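Local coordinates for protein ribokinase (Arabidopsis thaliana, PDB 6ILS) that catalyses the magnesium- and ATP-dependent phosphorylation of D-ribose at O-5, feeding nucleotide and amino acid synthesis and the pentose phosphate pathway, at residues 136-141 / 264-269; 191-196 / 208-213; 233-238 / 273-278. All blocks are in the same frame, centred on the assembly; numbering follows the deposited sequence.

Interaction 1 (136-141 / 264-269)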
ATOM      1  N   ALA B 136     -24.110  -6.400  23.084  1.00 26.22           N
ATOM      2  CA  ALA B 136     -22.726  -6.611  23.513  1.00 23.20           C
ATOM      3  C   ALA B 136     -22.614  -6.889  25.016  1.00 28.19           C
ATOM      4  O   ALA B 136     -23.488  -6.505  25.796  1.00 28.13           O
ATOM      5  CB  ALA B 136     -21.879  -5.407  23.149  1.00 21.17           C
ATOM      6  N   GLY B 137     -21.537  -7.560  25.414  1.00 21.85           N
ATOM      7  CA  GLY B 137     -21.134  -7.617  26.811  1.00 23.49           C
ATOM      8  C   GLY B 137     -20.247  -6.441  27.171  1.00 21.35           C
ATOM      9  O   GLY B 137     -20.185  -6.029  28.327  1.00 22.25           O
ATOM     10  N   ILE B 138     -19.560  -5.890  26.173  1.00 20.07           N
ATOM     11  CA  ILE B 138     -18.655  -4.765  26.379  1.00 17.91           C
ATOM     12  C   ILE B 138     -18.317  -4.191  25.013  1.00 19.33           C
ATOM     13  O   ILE B 138     -18.213  -4.930  24.042  1.00 18.81           O
ATOM     14  CB  ILE B 138     -17.369  -5.190  27.157  1.00 21.86           C
ATOM     15  CG1 ILE B 138     -16.537  -3.973  27.529  1.00 21.14           C
ATOM     16  CG2 ILE B 138     -16.519  -6.198  26.355  1.00 18.79           C
ATOM     17  CD1 ILE B 138     -15.626  -4.210  28.733  1.00 23.66           C
ATOM     18  N   VAL B 139     -18.199  -2.876  24.916  1.00 17.58           N
ATOM     19  CA  VAL B 139     -17.969  -2.236  23.625  1.00 19.15           C
ATOM     20  C   VAL B 139     -16.684  -1.417  23.651  1.00 18.42           C
ATOM     21  O   VAL B 139     -16.434  -0.704  24.624  1.00 15.83           O
ATOM     22  CB  VAL B 139     -19.180  -1.324  23.227  1.00 18.60           C
ATOM     23  CG1 VAL B 139     -18.866  -0.507  21.983  1.00 20.04           C
ATOM     24  CG2 VAL B 139     -20.416  -2.168  23.017  1.00 19.89           C
ATOM     25  N   LEU B 140     -15.860  -1.539  22.598  1.00 14.49           N
ATOM     26  CA  LEU B 140     -14.592  -0.815  22.492  1.00 14.54           C
ATOM     27  C   LEU B 140     -14.596   0.107  21.293  1.00 15.95           C
ATOM     28  O   LEU B 140     -14.915  -0.338  20.193  1.00 17.82           O
ATOM     29  CB  LEU B 140     -13.392  -1.779  22.327  1.00 15.79           C
ATOM     30  CG  LEU B 140     -13.092  -2.849  23.352  1.00 25.58           C
ATOM     31  CD1 LEU B 140     -11.624  -3.347  23.190  1.00 20.94           C
ATOM     32  CD2 LEU B 140     -13.386  -2.363  24.758  1.00 26.63           C
ATOM     33  N   LEU B 141     -14.236   1.369  21.524  1.00 14.97           N
ATOM     34  CA  LEU B 141     -14.113   2.409  20.507  1.00 15.18           C
ATOM     35  C   LEU B 141     -12.705   2.994  20.526  1.00 17.36           C
ATOM     36  O   LEU B 141     -12.005   2.903  21.547  1.00 15.51           O
ATOM     37  CB  LEU B 141     -15.149   3.521  20.774  1.00 15.55           C
ATOM     38  CG  LEU B 141     -16.569   3.035  21.049  1.00 14.38           C
ATOM     39  CD1 LEU B 141     -17.449   4.202  21.540  1.00 18.87           C
ATOM     40  CD2 LEU B 141     -17.200   2.364  19.781  1.00 14.55           C
ATOM     41  N   ALA B 264      -7.305  -6.646  25.958  1.00 13.66           N
ATOM     42  CA  ALA B 264      -7.133  -7.725  26.938  1.00 16.90           C
ATOM     43  C   ALA B 264      -7.761  -7.316  28.272  1.00 15.81           C
ATOM     44  O   ALA B 264      -8.387  -8.117  28.968  1.00 13.32           O
ATOM     45  CB  ALA B 264      -5.629  -8.064  27.125  1.00 13.86           C
ATOM     46  N   PHE B 265      -7.596  -6.045  28.615  1.00 15.78           N
ATOM     47  CA  PHE B 265      -8.269  -5.504  29.790  1.00 16.29           C
ATOM     48  C   PHE B 265      -9.786  -5.702  29.658  1.00 16.77           C
ATOM     49  O   PHE B 265     -10.447  -6.147  30.589  1.00 18.30           O
ATOM     50  CB  PHE B 265      -7.916  -4.022  29.964  1.00 15.44           C
ATOM     51  CG  PHE B 265      -8.585  -3.381  31.152  1.00 16.21           C
ATOM     52  CD1 PHE B 265      -9.883  -2.886  31.058  1.00 20.15           C
ATOM     53  CD2 PHE B 265      -7.907  -3.260  32.351  1.00 16.18           C
ATOM     54  CE1 PHE B 265     -10.500  -2.296  32.164  1.00 24.32           C
ATOM     55  CE2 PHE B 265      -8.525  -2.674  33.456  1.00 18.40           C
ATOM     56  CZ  PHE B 265      -9.811  -2.189  33.355  1.00 22.27           C
ATOM     57  N   ALA B 266     -10.331  -5.380  28.493  1.00 15.29           N
ATOM     58  CA  ALA B 266     -11.787  -5.492  28.237  1.00 15.01           C
ATOM     59  C   ALA B 266     -12.267  -6.936  28.370  1.00 18.30           C
ATOM     60  O   ALA B 266     -13.311  -7.153  28.915  1.00 17.63           O
ATOM     61  CB  ALA B 266     -12.120  -4.927  26.883  1.00 15.93           C
ATOM     62  N   VAL B 267     -11.473  -7.877  27.880  1.00 15.86           N
ATOM     63  CA  VAL B 267     -11.846  -9.312  27.943  1.00 15.90           C
ATOM     64  C   VAL B 267     -11.845  -9.739  29.407  1.00 16.39           C
ATOM     65  O   VAL B 267     -12.768 -10.343  29.822  1.00 17.78           O
ATOM     66  CB  VAL B 267     -10.868 -10.158  27.114  1.00 14.13           C
ATOM     67  CG1 VAL B 267     -11.029 -11.626  27.430  1.00 19.32           C
ATOM     68  CG2 VAL B 267     -11.028  -9.882  25.635  1.00 15.95           C
ATOM     69  N   ALA B 268     -10.823  -9.345  30.142  1.00 16.54           N
ATOM     70  CA  ALA B 268     -10.761  -9.710  31.568  1.00 16.54           C
ATOM     71  C   ALA B 268     -11.939  -9.075  32.309  1.00 20.16           C
ATOM     72  O   ALA B 268     -12.528  -9.719  33.132  1.00 18.42           O
ATOM     73  CB  ALA B 268      -9.457  -9.269  32.162  1.00 18.45           C
ATOM     74  N   MET B 269     -12.243  -7.832  31.993  1.00 17.27           N
ATOM     75  CA  MET B 269     -13.349  -7.131  32.675  1.00 20.13           C
ATOM     76  C   MET B 269     -14.688  -7.773  32.314  1.00 19.65           C
ATOM     77  O   MET B 269     -15.419  -8.051  33.204  1.00 22.63           O
ATOM     78  CB  MET B 269     -13.362  -5.654  32.303  1.00 19.73           C
ATOM     79  CG  MET B 269     -14.597  -4.954  32.745  1.00 24.14           C
ATOM     80  SD  MET B 269     -14.416  -3.196  32.536  1.00 26.91           S
ATOM     81  CE  MET B 269     -13.469  -2.839  34.006  1.00 32.77           C
TER
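Ala266 is the small knob on which strand 138-141 and helix 264-269 meet: its methyl is directed at the strand and is met by the ends of two longer side chains, Ile138 and Leu140. These stand two residues apart on the strand, and so leave the same face of the sheet, whereas Val139 between them is turned to the other face, where helix 147-158 packs. Leu140 comes at the methyl with both branches, CD2 lying 3.6 Å and CD1 4.0 Å from Ala266 CB, so that the fork of the leucine straddles the alanine. Ile138 uses one atom, the tip of its longer branch. With CG1 anti to the backbone N (chi1 -172°) and the branch extended beyond it, CD1 is carried out from the sheet until it stands 4.0 Å from Ala266 CB and 3.7 Å from Ala266 O. One turn further along the helix Met269 sets off toward the strand, but its chain bends at chi3 (-80°) and the methyl end leads off; what remains in touch is the sulfur, SD, 4.1 Å from CD1 of Ile138.

The segment axes are 9.4 Å apart at closest approach and run nearly antiparallel, at 168°. With an alanine at the nearest point, the strand residues supply most of the length that bridges this spacing. On its flanks the pair is enclosed by neighbouring strands: Leu5 touches both Ile138 and Leu140, and Ile165 touches Leu140 and Ala266. This is the layering of the central sheet of the PfkB fold against helix 257-270, the helix whose earlier part holds the predicted proton acceptor Asp259. With apolar side chains meeting and one methyl resting on a backbone carbonyl, the junction probably owes its stability to close packing and exclusion of water.

Interaction 2 (191-196 / 208-213)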
ATOM      1  N   THR B 191       0.750  10.860  26.732  1.00 30.66           N
ATOM      2  CA  THR B 191       0.699  11.988  25.808  1.00 30.26           C
ATOM      3  C   THR B 191      -0.743  12.375  25.467  1.00 33.09           C
ATOM      4  O   THR B 191      -1.084  13.557  25.412  1.00 31.29           O
ATOM      5  CB  THR B 191       1.474  11.666  24.543  1.00 32.84           C
ATOM      6  OG1 THR B 191       2.814  11.312  24.906  1.00 37.93           O
ATOM      7  CG2 THR B 191       1.501  12.867  23.598  1.00 36.96           C
ATOM      8  N   GLU B 192      -1.599  11.378  25.266  1.00 28.53           N
ATOM      9  CA  GLU B 192      -3.006  11.632  24.983  1.00 25.26           C
ATOM     10  C   GLU B 192      -3.701  12.255  26.178  1.00 27.51           C
ATOM     11  O   GLU B 192      -4.569  13.115  26.021  1.00 29.00           O
ATOM     12  CB  GLU B 192      -3.713  10.338  24.573  1.00 25.73           C
ATOM     13  CG  GLU B 192      -3.204   9.826  23.238  1.00 25.57           C
ATOM     14  CD  GLU B 192      -3.474   8.351  22.995  1.00 29.08           C
ATOM     15  OE1 GLU B 192      -4.016   7.658  23.890  1.00 23.38           O
ATOM     16  OE2 GLU B 192      -3.133   7.897  21.883  1.00 31.65           O
ATOM     17  N   LEU B 193      -3.317  11.830  27.378  1.00 25.39           N
ATOM     18  CA  LEU B 193      -3.926  12.367  28.586  1.00 27.22           C
ATOM     19  C   LEU B 193      -3.534  13.830  28.769  1.00 25.02           C
ATOM     20  O   LEU B 193      -4.351  14.646  29.173  1.00 28.14           O
ATOM     21  CB  LEU B 193      -3.508  11.556  29.812  1.00 26.55           C
ATOM     22  CG  LEU B 193      -3.991  12.042  31.181  1.00 22.07           C
ATOM     23  CD1 LEU B 193      -5.501  11.983  31.317  1.00 22.63           C
ATOM     24  CD2 LEU B 193      -3.306  11.195  32.269  1.00 22.14           C
ATOM     25  N   SER B 194      -2.276  14.141  28.470  1.00 28.15           N
ATOM     26  CA  SER B 194      -1.777  15.513  28.542  1.00 31.29           C
ATOM     27  C   SER B 194      -2.410  16.410  27.482  1.00 35.85           C
ATOM     28  O   SER B 194      -2.799  17.541  27.772  1.00 35.39           O
ATOM     29  CB  SER B 194      -0.258  15.536  28.385  1.00 32.60           C
ATOM     30  OG  SER B 194       0.220  16.868  28.305  1.00 38.17           O
ATOM     31  N   ARG B 195      -2.493  15.911  26.249  1.00 33.03           N
ATOM     32  CA  ARG B 195      -3.123  16.666  25.169  1.00 34.38           C
ATOM     33  C   ARG B 195      -4.579  16.979  25.496  1.00 36.56           C
ATOM     34  O   ARG B 195      -5.012  18.127  25.371  1.00 35.86           O
ATOM     35  CB  ARG B 195      -3.044  15.901  23.850  1.00 31.98           C
ATOM     36  CG  ARG B 195      -3.651  16.653  22.679  1.00 37.29           C
ATOM     37  CD  ARG B 195      -4.046  15.697  21.571  1.00 35.86           C
ATOM     38  NE  ARG B 195      -3.003  14.707  21.331  1.00 40.84           N
ATOM     39  CZ  ARG B 195      -3.227  13.406  21.163  1.00 40.02           C
ATOM     40  NH1 ARG B 195      -2.202  12.590  20.956  1.00 40.56           N
ATOM     41  NH2 ARG B 195      -4.468  12.920  21.203  1.00 34.41           N
ATOM     42  N   LEU B 196      -5.317  15.955  25.921  1.00 32.19           N
ATOM     43  CA  LEU B 196      -6.740  16.071  26.240  1.00 29.81           C
ATOM     44  C   LEU B 196      -7.031  16.981  27.438  1.00 38.79           C
ATOM     45  O   LEU B 196      -8.037  17.693  27.457  1.00 40.97           O
ATOM     46  CB  LEU B 196      -7.330  14.685  26.514  1.00 34.24           C
ATOM     47  CG  LEU B 196      -8.557  14.667  27.425  1.00 36.82           C
ATOM     48  CD1 LEU B 196      -9.800  15.076  26.638  1.00 44.06           C
ATOM     49  CD2 LEU B 196      -8.749  13.331  28.114  1.00 29.03           C
ATOM     50  N   SER B 208      -2.229  11.890  38.125  1.00 24.73           N
ATOM     51  CA  SER B 208      -3.413  11.806  38.977  1.00 27.03           C
ATOM     52  C   SER B 208      -4.272  13.061  38.898  1.00 27.43           C
ATOM     53  O   SER B 208      -5.502  12.990  38.949  1.00 27.38           O
ATOM     54  CB  SER B 208      -2.996  11.554  40.434  1.00 31.92           C
ATOM     55  OG  SER B 208      -2.175  10.398  40.502  1.00 33.76           O
ATOM     56  N   GLN B 209      -3.620  14.209  38.774  1.00 29.51           N
ATOM     57  CA  GLN B 209      -4.347  15.462  38.658  1.00 32.82           C
ATOM     58  C   GLN B 209      -4.911  15.644  37.247  1.00 31.26           C
ATOM     59  O   GLN B 209      -5.976  16.243  37.068  1.00 33.55           O
ATOM     60  CB  GLN B 209      -3.445  16.636  39.045  1.00 40.24           C
ATOM     61  CG  GLN B 209      -3.170  16.687  40.547  1.00 41.64           C
ATOM     62  CD  GLN B 209      -4.402  16.331  41.371  1.00 40.10           C
ATOM     63  OE1 GLN B 209      -5.371  17.089  41.428  1.00 42.17           O
ATOM     64  NE2 GLN B 209      -4.372  15.159  42.002  1.00 42.86           N
ATOM     65  N   ALA B 210      -4.208  15.123  36.245  1.00 29.31           N
ATOM     66  CA  ALA B 210      -4.767  15.140  34.897  1.00 29.41           C
ATOM     67  C   ALA B 210      -6.025  14.268  34.870  1.00 30.57           C
ATOM     68  O   ALA B 210      -7.023  14.631  34.241  1.00 30.78           O
ATOM     69  CB  ALA B 210      -3.739  14.669  33.876  1.00 28.84           C
ATOM     70  N   VAL B 211      -5.982  13.141  35.590  1.00 25.53           N
ATOM     71  CA  VAL B 211      -7.121  12.233  35.698  1.00 24.38           C
ATOM     72  C   VAL B 211      -8.281  12.856  36.476  1.00 29.74           C
ATOM     73  O   VAL B 211      -9.454  12.663  36.132  1.00 29.17           O
ATOM     74  CB  VAL B 211      -6.707  10.881  36.370  1.00 23.48           C
ATOM     75  CG1 VAL B 211      -7.935  10.078  36.775  1.00 21.85           C
ATOM     76  CG2 VAL B 211      -5.783  10.066  35.427  1.00 22.55           C
ATOM     77  N   ALA B 212      -7.962  13.599  37.532  1.00 29.81           N
ATOM     78  CA  ALA B 212      -8.988  14.343  38.266  1.00 32.49           C
ATOM     79  C   ALA B 212      -9.729  15.293  37.308  1.00 27.34           C
ATOM     80  O   ALA B 212     -10.948  15.424  37.379  1.00 32.42           O
ATOM     81  CB  ALA B 212      -8.365  15.115  39.438  1.00 33.92           C
ATOM     82  N   LYS B 213      -8.985  15.938  36.412  1.00 32.55           N
ATOM     83  CA  LYS B 213      -9.595  16.734  35.344  1.00 31.45           C
ATOM     84  C   LYS B 213     -10.536  15.878  34.492  1.00 33.23           C
ATOM     85  O   LYS B 213     -11.620  16.327  34.132  1.00 33.77           O
ATOM     86  CB  LYS B 213      -8.529  17.363  34.455  1.00 31.25           C
TER
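Between helix segments 191-196 and 208-213 every contact runs through Leu193, and across the interface these contacts are purely apolar. Its forked end is set against the methyl of Ala210: CG is 3.8 Å from Ala210 CB, with CD2 at 3.9 Å and CD1 at 4.1 Å from the same atom, so the alanine faces the branch point rather than one tip. The fork gets there because CG lies anti to the backbone N (chi1 176°), which sends the side chain straight across to the second helix. A looser touch follows on one flank, where CD2 of Leu193 reaches CG2 of Val211 at 4.2 Å, the two side chains crossing obliquely. Ile207, Cys214 and Thr201 close in around the same leucine.

The segments belong to two successive helices, 190-197 and 204-216, joined by a short connection on the nucleotide side of the PfkB kinase fold. The side chain of Leu193 lies about 10 Å from the bound ATP and about 6 Å from that of Asn189, a predicted ATP-binding residue.

Several polar bonds lead from segment 191-196 to other parts of the chain. OD1 of Asn189 accepts a hydrogen bond from the backbone N of Glu192, Ser194 OG is bonded to the carbonyl of Met199 in the connection, and Arg195 turns its guanidinium to a salt bridge with Asp172.

Interaction 3 (233-238 / 273-278)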
ATOM      1  N   LEU B 233      -5.217   2.177  36.822  1.00 17.61           N
ATOM      2  CA  LEU B 233      -6.652   2.304  36.698  1.00 19.17           C
ATOM      3  C   LEU B 233      -7.161   3.224  37.795  1.00 20.84           C
ATOM      4  O   LEU B 233      -7.061   2.902  38.988  1.00 23.19           O
ATOM      5  CB  LEU B 233      -7.351   0.953  36.791  1.00 17.71           C
ATOM      6  CG  LEU B 233      -8.883   0.981  36.690  1.00 22.31           C
ATOM      7  CD1 LEU B 233      -9.346   1.459  35.310  1.00 20.46           C
ATOM      8  CD2 LEU B 233      -9.466  -0.380  37.005  1.00 24.20           C
ATOM      9  N   PHE B 234      -7.678   4.376  37.382  1.00 19.47           N
ATOM     10  CA  PHE B 234      -8.297   5.323  38.313  1.00 20.05           C
ATOM     11  C   PHE B 234      -9.800   5.192  38.251  1.00 20.56           C
ATOM     12  O   PHE B 234     -10.391   5.261  37.175  1.00 22.63           O
ATOM     13  CB  PHE B 234      -7.915   6.769  37.984  1.00 17.60           C
ATOM     14  CG  PHE B 234      -6.445   7.059  38.052  1.00 20.86           C
ATOM     15  CD1 PHE B 234      -5.595   6.702  37.009  1.00 20.94           C
ATOM     16  CD2 PHE B 234      -5.909   7.719  39.142  1.00 24.31           C
ATOM     17  CE1 PHE B 234      -4.248   6.989  37.067  1.00 19.95           C
ATOM     18  CE2 PHE B 234      -4.556   7.999  39.205  1.00 21.90           C
ATOM     19  CZ  PHE B 234      -3.728   7.638  38.168  1.00 23.59           C
ATOM     20  N   ILE B 235     -10.423   5.012  39.407  1.00 20.72           N
ATOM     21  CA  ILE B 235     -11.878   4.993  39.509  1.00 24.27           C
ATOM     22  C   ILE B 235     -12.289   6.090  40.487  1.00 29.25           C
ATOM     23  O   ILE B 235     -11.745   6.172  41.586  1.00 28.00           O
ATOM     24  CB  ILE B 235     -12.385   3.638  39.984  1.00 26.69           C
ATOM     25  CG1 ILE B 235     -11.924   2.535  39.020  1.00 28.88           C
ATOM     26  CG2 ILE B 235     -13.899   3.651  40.125  1.00 31.92           C
ATOM     27  CD1 ILE B 235     -12.306   1.153  39.462  1.00 32.33           C
ATOM     28  N   GLN B 236     -13.217   6.946  40.087  1.00 28.73           N
ATOM     29  CA  GLN B 236     -13.594   8.071  40.939  1.00 31.53           C
ATOM     30  C   GLN B 236     -14.091   7.610  42.305  1.00 30.23           C
ATOM     31  O   GLN B 236     -14.951   6.732  42.407  1.00 29.84           O
ATOM     32  CB  GLN B 236     -14.658   8.927  40.261  1.00 33.94           C
ATOM     33  CG  GLN B 236     -14.882  10.243  40.970  1.00 35.73           C
ATOM     34  CD  GLN B 236     -15.647  11.206  40.122  1.00 40.08           C
ATOM     35  OE1 GLN B 236     -16.451  10.800  39.288  1.00 37.95           O
ATOM     36  NE2 GLN B 236     -15.396  12.497  40.315  1.00 40.49           N
ATOM     37  N   GLY B 237     -13.519   8.185  43.360  1.00 32.65           N
ATOM     38  CA  GLY B 237     -13.898   7.845  44.723  1.00 31.50           C
ATOM     39  C   GLY B 237     -13.121   6.677  45.304  1.00 32.81           C
ATOM     40  O   GLY B 237     -13.345   6.263  46.445  1.00 31.92           O
ATOM     41  N   GLU B 238     -12.200   6.133  44.517  1.00 30.21           N
ATOM     42  CA  GLU B 238     -11.437   4.972  44.952  1.00 31.19           C
ATOM     43  C   GLU B 238      -9.942   5.230  44.823  1.00 28.29           C
ATOM     44  O   GLU B 238      -9.510   6.178  44.156  1.00 28.55           O
ATOM     45  CB  GLU B 238     -11.829   3.719  44.149  1.00 33.09           C
ATOM     46  CG  GLU B 238     -13.337   3.520  43.943  1.00 36.82           C
ATOM     47  CD  GLU B 238     -14.111   3.291  45.238  1.00 51.07           C
ATOM     48  OE1 GLU B 238     -13.484   2.968  46.273  1.00 59.84           O
ATOM     49  OE2 GLU B 238     -15.361   3.417  45.218  1.00 53.47           O
ATOM     50  N   LYS B 273     -13.403 -10.517  36.017  1.00 22.33           N
ATOM     51  CA  LYS B 273     -12.203 -10.523  36.869  1.00 21.17           C
ATOM     52  C   LYS B 273     -12.114  -9.218  37.658  1.00 23.70           C
ATOM     53  O   LYS B 273     -12.680  -8.252  37.241  1.00 23.47           O
ATOM     54  CB  LYS B 273     -10.967 -10.743  36.007  1.00 21.46           C
ATOM     55  CG  LYS B 273     -10.888 -12.130  35.410  1.00 25.88           C
ATOM     56  CD  LYS B 273      -9.628 -12.368  34.657  1.00 25.32           C
ATOM     57  CE  LYS B 273      -9.525 -13.781  34.154  1.00 30.60           C
ATOM     58  NZ  LYS B 273      -8.349 -13.941  33.285  1.00 27.52           N
ATOM     59  N   SER B 274     -11.295  -9.216  38.700  1.00 24.19           N
ATOM     60  CA  SER B 274     -11.054  -8.024  39.546  1.00 24.38           C
ATOM     61  C   SER B 274     -10.271  -6.963  38.771  1.00 25.40           C
ATOM     62  O   SER B 274      -9.571  -7.320  37.859  1.00 22.90           O
ATOM     63  CB  SER B 274     -10.321  -8.413  40.783  1.00 24.81           C
ATOM     64  OG  SER B 274      -8.971  -8.695  40.517  1.00 23.90           O
ATOM     65  N   HIS B 275     -10.379  -5.701  39.169  1.00 22.12           N
ATOM     66  CA  HIS B 275      -9.605  -4.637  38.487  1.00 23.15           C
ATOM     67  C   HIS B 275      -8.116  -5.006  38.509  1.00 23.81           C
ATOM     68  O   HIS B 275      -7.450  -4.860  37.506  1.00 18.64           O
ATOM     69  CB  HIS B 275      -9.847  -3.287  39.167  1.00 27.72           C
ATOM     70  CG  HIS B 275     -11.273  -2.870  39.217  1.00 31.16           C
ATOM     71  ND1 HIS B 275     -12.091  -2.958  38.140  1.00 38.88           N
ATOM     72  CD2 HIS B 275     -12.014  -2.344  40.205  1.00 37.05           C
ATOM     73  CE1 HIS B 275     -13.274  -2.495  38.449  1.00 38.06           C
ATOM     74  NE2 HIS B 275     -13.253  -2.136  39.706  1.00 35.97           N
ATOM     75  N   GLU B 276      -7.650  -5.469  39.660  1.00 19.56           N
ATOM     76  CA  GLU B 276      -6.260  -5.893  39.763  1.00 24.88           C
ATOM     77  C   GLU B 276      -5.926  -6.978  38.739  1.00 20.35           C
ATOM     78  O   GLU B 276      -4.916  -6.887  38.048  1.00 20.35           O
ATOM     79  CB  GLU B 276      -5.954  -6.410  41.169  1.00 28.68           C
ATOM     80  CG  GLU B 276      -5.850  -5.324  42.230  1.00 35.82           C
ATOM     81  CD  GLU B 276      -7.205  -4.803  42.720  1.00 38.94           C
ATOM     82  OE1 GLU B 276      -8.262  -5.416  42.405  1.00 31.07           O
ATOM     83  OE2 GLU B 276      -7.195  -3.776  43.445  1.00 42.26           O
ATOM     84  N   GLU B 277      -6.769  -7.999  38.665  1.00 19.75           N
ATOM     85  CA  GLU B 277      -6.561  -9.101  37.721  1.00 22.08           C
ATOM     86  C   GLU B 277      -6.653  -8.616  36.276  1.00 20.22           C
ATOM     87  O   GLU B 277      -5.907  -9.096  35.422  1.00 19.57           O
ATOM     88  CB  GLU B 277      -7.580 -10.220  37.954  1.00 23.80           C
ATOM     89  CG  GLU B 277      -7.332 -11.078  39.202  1.00 26.89           C
ATOM     90  CD  GLU B 277      -8.560 -11.872  39.659  1.00 30.99           C
ATOM     91  OE1 GLU B 277      -9.683 -11.635  39.152  1.00 29.92           O
ATOM     92  OE2 GLU B 277      -8.401 -12.735  40.551  1.00 39.34           O
ATOM     93  N   CYS B 278      -7.574  -7.685  36.012  1.00 19.87           N
ATOM     94  CA  CYS B 278      -7.724  -7.109  34.670  1.00 17.99           C
ATOM     95  C   CYS B 278      -6.447  -6.411  34.228  1.00 18.32           C
ATOM     96  O   CYS B 278      -5.980  -6.619  33.111  1.00 16.77           O
ATOM     97  CB  CYS B 278      -8.894  -6.119  34.615  1.00 20.98           C
ATOM     98  SG  CYS B 278     -10.501  -6.891  34.723  1.00 24.04           S
TER
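Two side chains of strand 233-235, Leu233 and Ile235, are met by His275 from the first turn of helix 275-289. At the base of the histidine, CB lies 3.6 Å from CD2 of Leu233. The next atom, CG, is 3.8 Å from that same methyl, which approaches the ring obliquely, the two side chains crossing at about a right angle. Within the ring ND1 still lies near Leu233 CD2, while CD2, CE1 and NE2 are met by CD1 of Ile235, closest at NE2 (3.4 Å). The isoleucine methyl sits over one face of the imidazole, 3.7 Å from its centroid and 26° off the ring normal, a CH-pi contact displaced toward the rim. Were His275 replaced by an alanine, CB could still touch Leu233, but CD1 of Ile235 would probably lose the ring face it rests on, leaving a gap between strand and helix.

Just before the histidine, Ser274 occupies the N-cap. Its OG accepts from Glu277 N at 3.0 Å, while Glu277 OE1 accepts a hydrogen bond from the backbone N of Ser274 at 2.9 Å, nearly straight (171°). This reciprocal pair is a capping box, the classic motif for starting a helix, here the one that packs beside the antiparallel end of the PfkB sheet.

Burial grades the three contacts. Interaction 1 lies nearest the centre of the chain; interaction 2 is buried too, though as peripheral as interaction 3, which is only partly buried. The first two rest on aliphatic packing about an alanine, one joining helix to sheet and the other helix to helix, whereas interaction 3 brings in an imidazole face and a polar helix start. Interactions 1 and 3 hold consecutive helices, 257-270 and 275-289, against parallel and antiparallel parts of one sheet. They touch directly: Cys278 packs on Phe265, and the carbonyl of Ala268 probably bonds to Lys273 N. Interaction 2 is linked to interaction 3 through Phe234, which meets Val211 and Ser208.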